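Local coordinates for protein MpaA (Escherichia coli O157:H7, PDB 5HXD) that probably hydrolyses the gamma-D-glutamyl-diaminopimelate amide bond of murein tripeptide with a zinc ion, as a member of the M14 metallocarboxypeptidase family, at residues F101-W106 and C199-L204; M1-P6 and P68-H73. All coordinates share one frame; numbering follows the deposited sequence.

Contact 1 (F101-W106 and C199-L204)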
loop_
_atom_site.group_PDB
_atom_site.type_symbol
_atom_site.label_atom_id
_atom_site.label_comp_id
_atom_site.label_asym_id
_atom_site.label_seq_id
_atom_site.Cartn_x
_atom_site.Cartn_y
_atom_site.Cartn_z
ATOM N N PHE A 101 8.616 14.031 -13.759
ATOM C CA PHE A 101 7.774 15.172 -14.101
ATOM C C PHE A 101 8.478 16.118 -15.073
ATOM O O PHE A 101 9.662 16.434 -14.902
ATOM C CB PHE A 101 7.332 15.915 -12.833
ATOM C CG PHE A 101 6.256 15.204 -12.065
ATOM C CD1 PHE A 101 4.920 15.539 -12.247
ATOM C CD2 PHE A 101 6.571 14.188 -11.178
ATOM C CE1 PHE A 101 3.905 14.881 -11.554
ATOM C CE2 PHE A 101 5.566 13.523 -10.477
ATOM C CZ PHE A 101 4.219 13.878 -10.671
ATOM N N PRO A 102 7.741 16.585 -16.102
ATOM C CA PRO A 102 8.280 17.426 -17.180
ATOM C C PRO A 102 8.763 18.815 -16.727
ATOM O O PRO A 102 8.714 19.759 -17.511
ATOM C CB PRO A 102 7.096 17.554 -18.139
ATOM C CG PRO A 102 5.896 17.347 -17.280
ATOM C CD PRO A 102 6.308 16.301 -16.295
ATOM N N ALA A 103 9.235 18.921 -15.489
ATOM C CA ALA A 103 9.974 20.089 -15.020
ATOM C C ALA A 103 11.161 20.411 -15.930
ATOM O O ALA A 103 11.600 19.565 -16.717
ATOM C CB ALA A 103 10.455 19.863 -13.601
ATOM N N ALA A 104 11.686 21.630 -15.832
ATOM C CA ALA A 104 12.814 22.004 -16.680
ATOM C C ALA A 104 14.050 21.162 -16.327
ATOM O O ALA A 104 14.833 20.798 -17.205
ATOM C CB ALA A 104 13.116 23.494 -16.564
ATOM N N ASN A 105 14.200 20.818 -15.051
ATOM C CA ASN A 105 15.412 20.136 -14.591
ATOM C C ASN A 105 15.417 18.620 -14.779
ATOM O O ASN A 105 16.261 17.949 -14.192
ATOM C CB ASN A 105 15.661 20.438 -13.113
ATOM C CG ASN A 105 14.628 19.808 -12.207
ATOM O OD1 ASN A 105 13.614 19.280 -12.666
ATOM N ND2 ASN A 105 14.867 19.878 -10.907
ATOM N N TRP A 106 14.476 18.102 -15.578
ATOM C CA TRP A 106 14.358 16.666 -15.857
ATOM C C TRP A 106 15.589 16.145 -16.567
ATOM O O TRP A 106 16.029 16.721 -17.559
ATOM C CB TRP A 106 13.115 16.354 -16.714
ATOM C CG TRP A 106 12.897 14.853 -16.951
ATOM C CD1 TRP A 106 12.146 13.999 -16.178
ATOM C CD2 TRP A 106 13.436 14.049 -18.012
ATOM N NE1 TRP A 106 12.193 12.723 -16.686
ATOM C CE2 TRP A 106 12.976 12.722 -17.809
ATOM C CE3 TRP A 106 14.270 14.315 -19.107
ATOM C CZ2 TRP A 106 13.321 11.665 -18.668
ATOM C CZ3 TRP A 106 14.617 13.256 -19.960
ATOM C CH2 TRP A 106 14.137 11.949 -19.732
ATOM N N CYS A 199 6.170 21.744 -10.004
ATOM C CA CYS A 199 5.310 22.711 -9.381
ATOM C C CYS A 199 5.961 24.108 -9.344
ATOM O O CYS A 199 5.306 25.118 -9.650
ATOM C CB CYS A 199 4.947 22.224 -7.976
ATOM S SG CYS A 199 3.559 21.065 -7.942
ATOM N N ALA A 200 7.246 24.153 -8.988
ATOM C CA ALA A 200 7.973 25.414 -8.939
ATOM C C ALA A 200 7.980 26.100 -10.294
ATOM O O ALA A 200 7.862 27.327 -10.366
ATOM C CB ALA A 200 9.386 25.210 -8.465
ATOM N N ASP A 201 8.103 25.328 -11.372
ATOM C CA ASP A 201 8.135 25.953 -12.696
ATOM C C ASP A 201 6.760 26.520 -13.147
ATOM O O ASP A 201 6.697 27.405 -14.006
ATOM C CB ASP A 201 8.693 24.968 -13.725
ATOM C CG ASP A 201 10.190 24.726 -13.544
ATOM O OD1 ASP A 201 10.823 25.414 -12.701
ATOM O OD2 ASP A 201 10.746 23.874 -14.266
ATOM N N LEU A 202 5.676 26.033 -12.548
ATOM C CA LEU A 202 4.340 26.562 -12.819
ATOM C C LEU A 202 3.980 27.661 -11.818
ATOM O O LEU A 202 2.870 28.217 -11.859
ATOM C CB LEU A 202 3.286 25.450 -12.767
ATOM C CG LEU A 202 3.225 24.516 -13.969
ATOM C CD1 LEU A 202 2.311 23.351 -13.668
ATOM C CD2 LEU A 202 2.746 25.260 -15.203
ATOM N N ASN A 203 4.932 27.963 -10.934
ATOM C CA ASN A 203 4.712 28.844 -9.787
ATOM C C ASN A 203 3.571 28.360 -8.899
ATOM O O ASN A 203 2.883 29.167 -8.270
ATOM C CB ASN A 203 4.447 30.276 -10.245
ATOM C CG ASN A 203 5.699 30.965 -10.739
ATOM O OD1 ASN A 203 6.784 30.365 -10.790
ATOM N ND2 ASN A 203 5.564 32.234 -11.108
ATOM N N LEU A 204 3.387 27.037 -8.853
ATOM C CA LEU A 204 2.445 26.391 -7.935
ATOM C C LEU A 204 3.118 25.983 -6.631
ATOM O O LEU A 204 4.150 25.321 -6.650
ATOM C CB LEU A 204 1.820 25.161 -8.585
ATOM C CG LEU A 204 0.917 24.334 -7.666
ATOM C CD1 LEU A 204 -0.237 25.187 -7.149
ATOM C CD2 LEU A 204 0.396 23.088 -8.384
#
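A103 and D201 are the points of nearest backbone approach, their CA atoms 6.6 Å apart, where a loop of the M14 carboxypeptidase fold meets the last turn of helix 195-201. Residues A103-W106 form a type I beta turn, although its closing bond, from W106 N to A103 O, is long and weak at 3.4 Å. On the other segment the helix ends in a Schellman motif, with N203 at positive phi. L204 N returns to C199 O at 2.8 Å. The second bond back into the last turn runs from N203 N to A200 O at 3.1 Å.

The link across the segments is one hydrogen bond between a side chain and the backbone. A104 N, inside the turn, donates to D201 OD2 over 2.9 Å with an N-H...O angle of 165°, so the bond is nearly straight. The N-H meets the oxygen almost end-on to its C-O bond. D201 can reach across because its CA-CB bond is directed at the turn, while chi1 of -71° sets CG anti to the carbonyl carbon and beside the backbone N. Within the two segments, the methyls of A103 and A104 are the other side-chain groups near this carboxylate oxygen, and just 88 Å² is buried between them, so the polar bond defines the contact more than apolar packing does.

Other residues of the loop tie it to helix 195-201 and the residues before it. N105 makes hydrogen bonds through OD1 to G193 N and through ND2 to S197 OG, and the buried ring of F101 packs edge-to-face with F195. The contact lies away from the zinc site. The nearer of the two methyls, A104 CB, lies 3.3 Å from D201 OD2.

Contact 2 (M1-P6 and P68-H73)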
loop_
_atom_site.group_PDB
_atom_site.type_symbol
_atom_site.label_atom_id
_atom_site.label_comp_id
_atom_site.label_asym_id
_atom_site.label_seq_id
_atom_site.Cartn_x
_atom_site.Cartn_y
_atom_site.Cartn_z
ATOM N N MET A 1 -24.446 17.062 13.164
ATOM C CA MET A 1 -23.772 18.274 13.641
ATOM C C MET A 1 -22.307 18.002 14.068
ATOM O O MET A 1 -21.622 18.905 14.555
ATOM C CB MET A 1 -24.567 18.897 14.807
ATOM C CG MET A 1 -26.105 18.851 14.644
ATOM S SD MET A 1 -26.647 19.237 12.950
ATOM C CE MET A 1 -28.163 20.170 13.202
ATOM N N THR A 2 -21.841 16.765 13.856
ATOM C CA THR A 2 -20.526 16.278 14.323
ATOM C C THR A 2 -19.352 16.603 13.380
ATOM O O THR A 2 -19.507 16.624 12.157
ATOM C CB THR A 2 -20.541 14.723 14.532
ATOM O OG1 THR A 2 -21.710 14.335 15.260
ATOM C CG2 THR A 2 -19.310 14.249 15.292
ATOM N N VAL A 3 -18.174 16.836 13.956
ATOM C CA VAL A 3 -16.953 17.044 13.170
ATOM C C VAL A 3 -16.517 15.764 12.407
ATOM O O VAL A 3 -15.852 15.844 11.370
ATOM C CB VAL A 3 -15.771 17.541 14.081
ATOM C CG1 VAL A 3 -14.695 18.258 13.262
ATOM C CG2 VAL A 3 -16.280 18.441 15.208
ATOM N N THR A 4 -16.897 14.590 12.923
ATOM C CA THR A 4 -16.497 13.303 12.329
ATOM C C THR A 4 -17.644 12.299 12.178
ATOM O O THR A 4 -18.482 12.170 13.071
ATOM C CB THR A 4 -15.405 12.605 13.169
ATOM O OG1 THR A 4 -16.002 11.967 14.309
ATOM C CG2 THR A 4 -14.336 13.594 13.619
ATOM N N ARG A 5 -17.663 11.582 11.056
ATOM C CA ARG A 5 -18.537 10.418 10.888
ATOM C C ARG A 5 -18.323 9.404 12.025
ATOM O O ARG A 5 -17.200 9.233 12.505
ATOM C CB ARG A 5 -18.283 9.738 9.539
ATOM C CG ARG A 5 -18.654 10.552 8.319
ATOM C CD ARG A 5 -18.939 9.641 7.108
ATOM N NE ARG A 5 -17.765 8.870 6.695
ATOM C CZ ARG A 5 -17.763 7.922 5.761
ATOM N NH1 ARG A 5 -18.878 7.590 5.128
ATOM N NH2 ARG A 5 -16.634 7.301 5.462
ATOM N N PRO A 6 -19.402 8.731 12.460
ATOM C CA PRO A 6 -19.301 7.683 13.488
ATOM C C PRO A 6 -18.336 6.568 13.069
ATOM O O PRO A 6 -18.376 6.126 11.915
ATOM C CB PRO A 6 -20.734 7.143 13.593
ATOM C CG PRO A 6 -21.594 8.225 13.077
ATOM C CD PRO A 6 -20.791 8.942 12.022
ATOM N N PRO A 68 -18.156 15.104 5.493
ATOM C CA PRO A 68 -17.927 15.507 4.098
ATOM C C PRO A 68 -18.125 16.997 3.821
ATOM O O PRO A 68 -17.266 17.585 3.149
ATOM C CB PRO A 68 -18.947 14.667 3.324
ATOM C CG PRO A 68 -19.081 13.458 4.113
ATOM C CD PRO A 68 -18.925 13.852 5.566
ATOM N N SER A 69 -19.208 17.589 4.328
ATOM C CA SER A 69 -19.524 19.012 4.095
ATOM C C SER A 69 -18.338 19.941 4.350
ATOM O O SER A 69 -18.174 20.944 3.653
ATOM C CB SER A 69 -20.700 19.461 4.977
ATOM O OG SER A 69 -21.667 18.437 5.150
ATOM N N LEU A 70 -17.526 19.596 5.350
ATOM C CA LEU A 70 -16.418 20.427 5.827
ATOM C C LEU A 70 -15.110 20.336 5.012
ATOM O O LEU A 70 -14.124 20.993 5.362
ATOM C CB LEU A 70 -16.100 20.073 7.290
ATOM C CG LEU A 70 -17.210 20.007 8.346
ATOM C CD1 LEU A 70 -16.742 19.245 9.600
ATOM C CD2 LEU A 70 -17.694 21.412 8.711
ATOM N N ARG A 71 -15.072 19.533 3.948
ATOM C CA ARG A 71 -13.814 19.380 3.204
ATOM C C ARG A 71 -13.582 20.562 2.271
ATOM O O ARG A 71 -14.425 20.892 1.431
ATOM C CB ARG A 71 -13.778 18.057 2.408
ATOM C CG ARG A 71 -12.374 17.679 1.877
ATOM C CD ARG A 71 -12.183 16.151 1.652
ATOM N NE ARG A 71 -13.090 15.607 0.645
ATOM C CZ ARG A 71 -12.873 15.674 -0.663
ATOM N NH1 ARG A 71 -11.778 16.256 -1.115
ATOM N NH2 ARG A 71 -13.745 15.167 -1.519
ATOM N N ARG A 72 -12.428 21.197 2.415
ATOM C CA ARG A 72 -12.113 22.355 1.597
ATOM C C ARG A 72 -11.244 22.031 0.369
ATOM O O ARG A 72 -11.240 22.785 -0.615
ATOM C CB ARG A 72 -11.422 23.414 2.460
ATOM C CG ARG A 72 -12.120 23.685 3.792
ATOM C CD ARG A 72 -11.486 24.855 4.524
ATOM N NE ARG A 72 -12.375 26.015 4.576
ATOM C CZ ARG A 72 -13.065 26.392 5.650
ATOM N NH1 ARG A 72 -12.979 25.705 6.786
ATOM N NH2 ARG A 72 -13.843 27.462 5.582
ATOM N N HIS A 73 -10.531 20.903 0.428
ATOM C CA HIS A 73 -9.460 20.601 -0.525
ATOM C C HIS A 73 -9.635 19.270 -1.263
ATOM O O HIS A 73 -10.172 18.318 -0.717
ATOM C CB HIS A 73 -8.108 20.611 0.207
ATOM C CG HIS A 73 -7.896 21.822 1.074
ATOM N ND1 HIS A 73 -8.155 23.102 0.641
ATOM C CD2 HIS A 73 -7.444 21.942 2.349
ATOM C CE1 HIS A 73 -7.876 23.961 1.607
ATOM N NE2 HIS A 73 -7.444 23.280 2.656
#
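Apolar contact links V3 and R5 of the N-terminal loop to L70 and P68, which lie in a short 3-10 turn, 68-70, on the connection from helix 53-65 to strand 74-76 of the central mixed sheet in this M14 fold. The backbones stay well separated, with 8.1 Å between the CA atoms of V3 and L70, so the approach is made by the L70 and R5 side chains and the P68 ring reaching over.

L70 contributes the largest share, 41 Å². Its CA-CB bond is directed at the N-terminal loop, and chi1 of -50° holds CG anti to the carbonyl carbon. One branch touches: CD1 lies 3.9 Å from V3 O and 4.3 Å from V3 CG1, although the valine CB itself is turned away. The second apolar meeting is a loose carbon-to-carbon touch, R5 CG to P68 CD at 4.3 Å.

The polar groups of R5 and the N-terminal backbone bond to residues outside the two segments. R5 NH2 donates to the carbonyls of R64 and A12, which probably hold the guanidinium in place, while R5 CG touches P68. Backbone bonds join V3 to T67 and R5 to T65, so the N-terminal loop follows the end of helix 53-65 and the residues after it. The turn itself is closed within its own segment, by R71 N donating to P68 O at 3.0 Å.

In the fold
Neither contact is core. Contact 1 is partly buried, through A103, its centre about 16 Å from that of the chain; contact 2 is a surface contact, its centre about 21 Å from the same point, with no buried residue among those that touch. They lie on opposite sides of the chain's centre, their own centres 33 Å apart, and share no helix or strand: contact 1 involves helix 195-201, contact 2 the connection leading from helix 53-65 into strand 74-76. Their chemistry differs. Contact 1 depends on one directional polar bond and buries the smaller area, whereas contact 2 buries more through apolar touches, while V3 and R5 make their polar bonds to residues outside the segments.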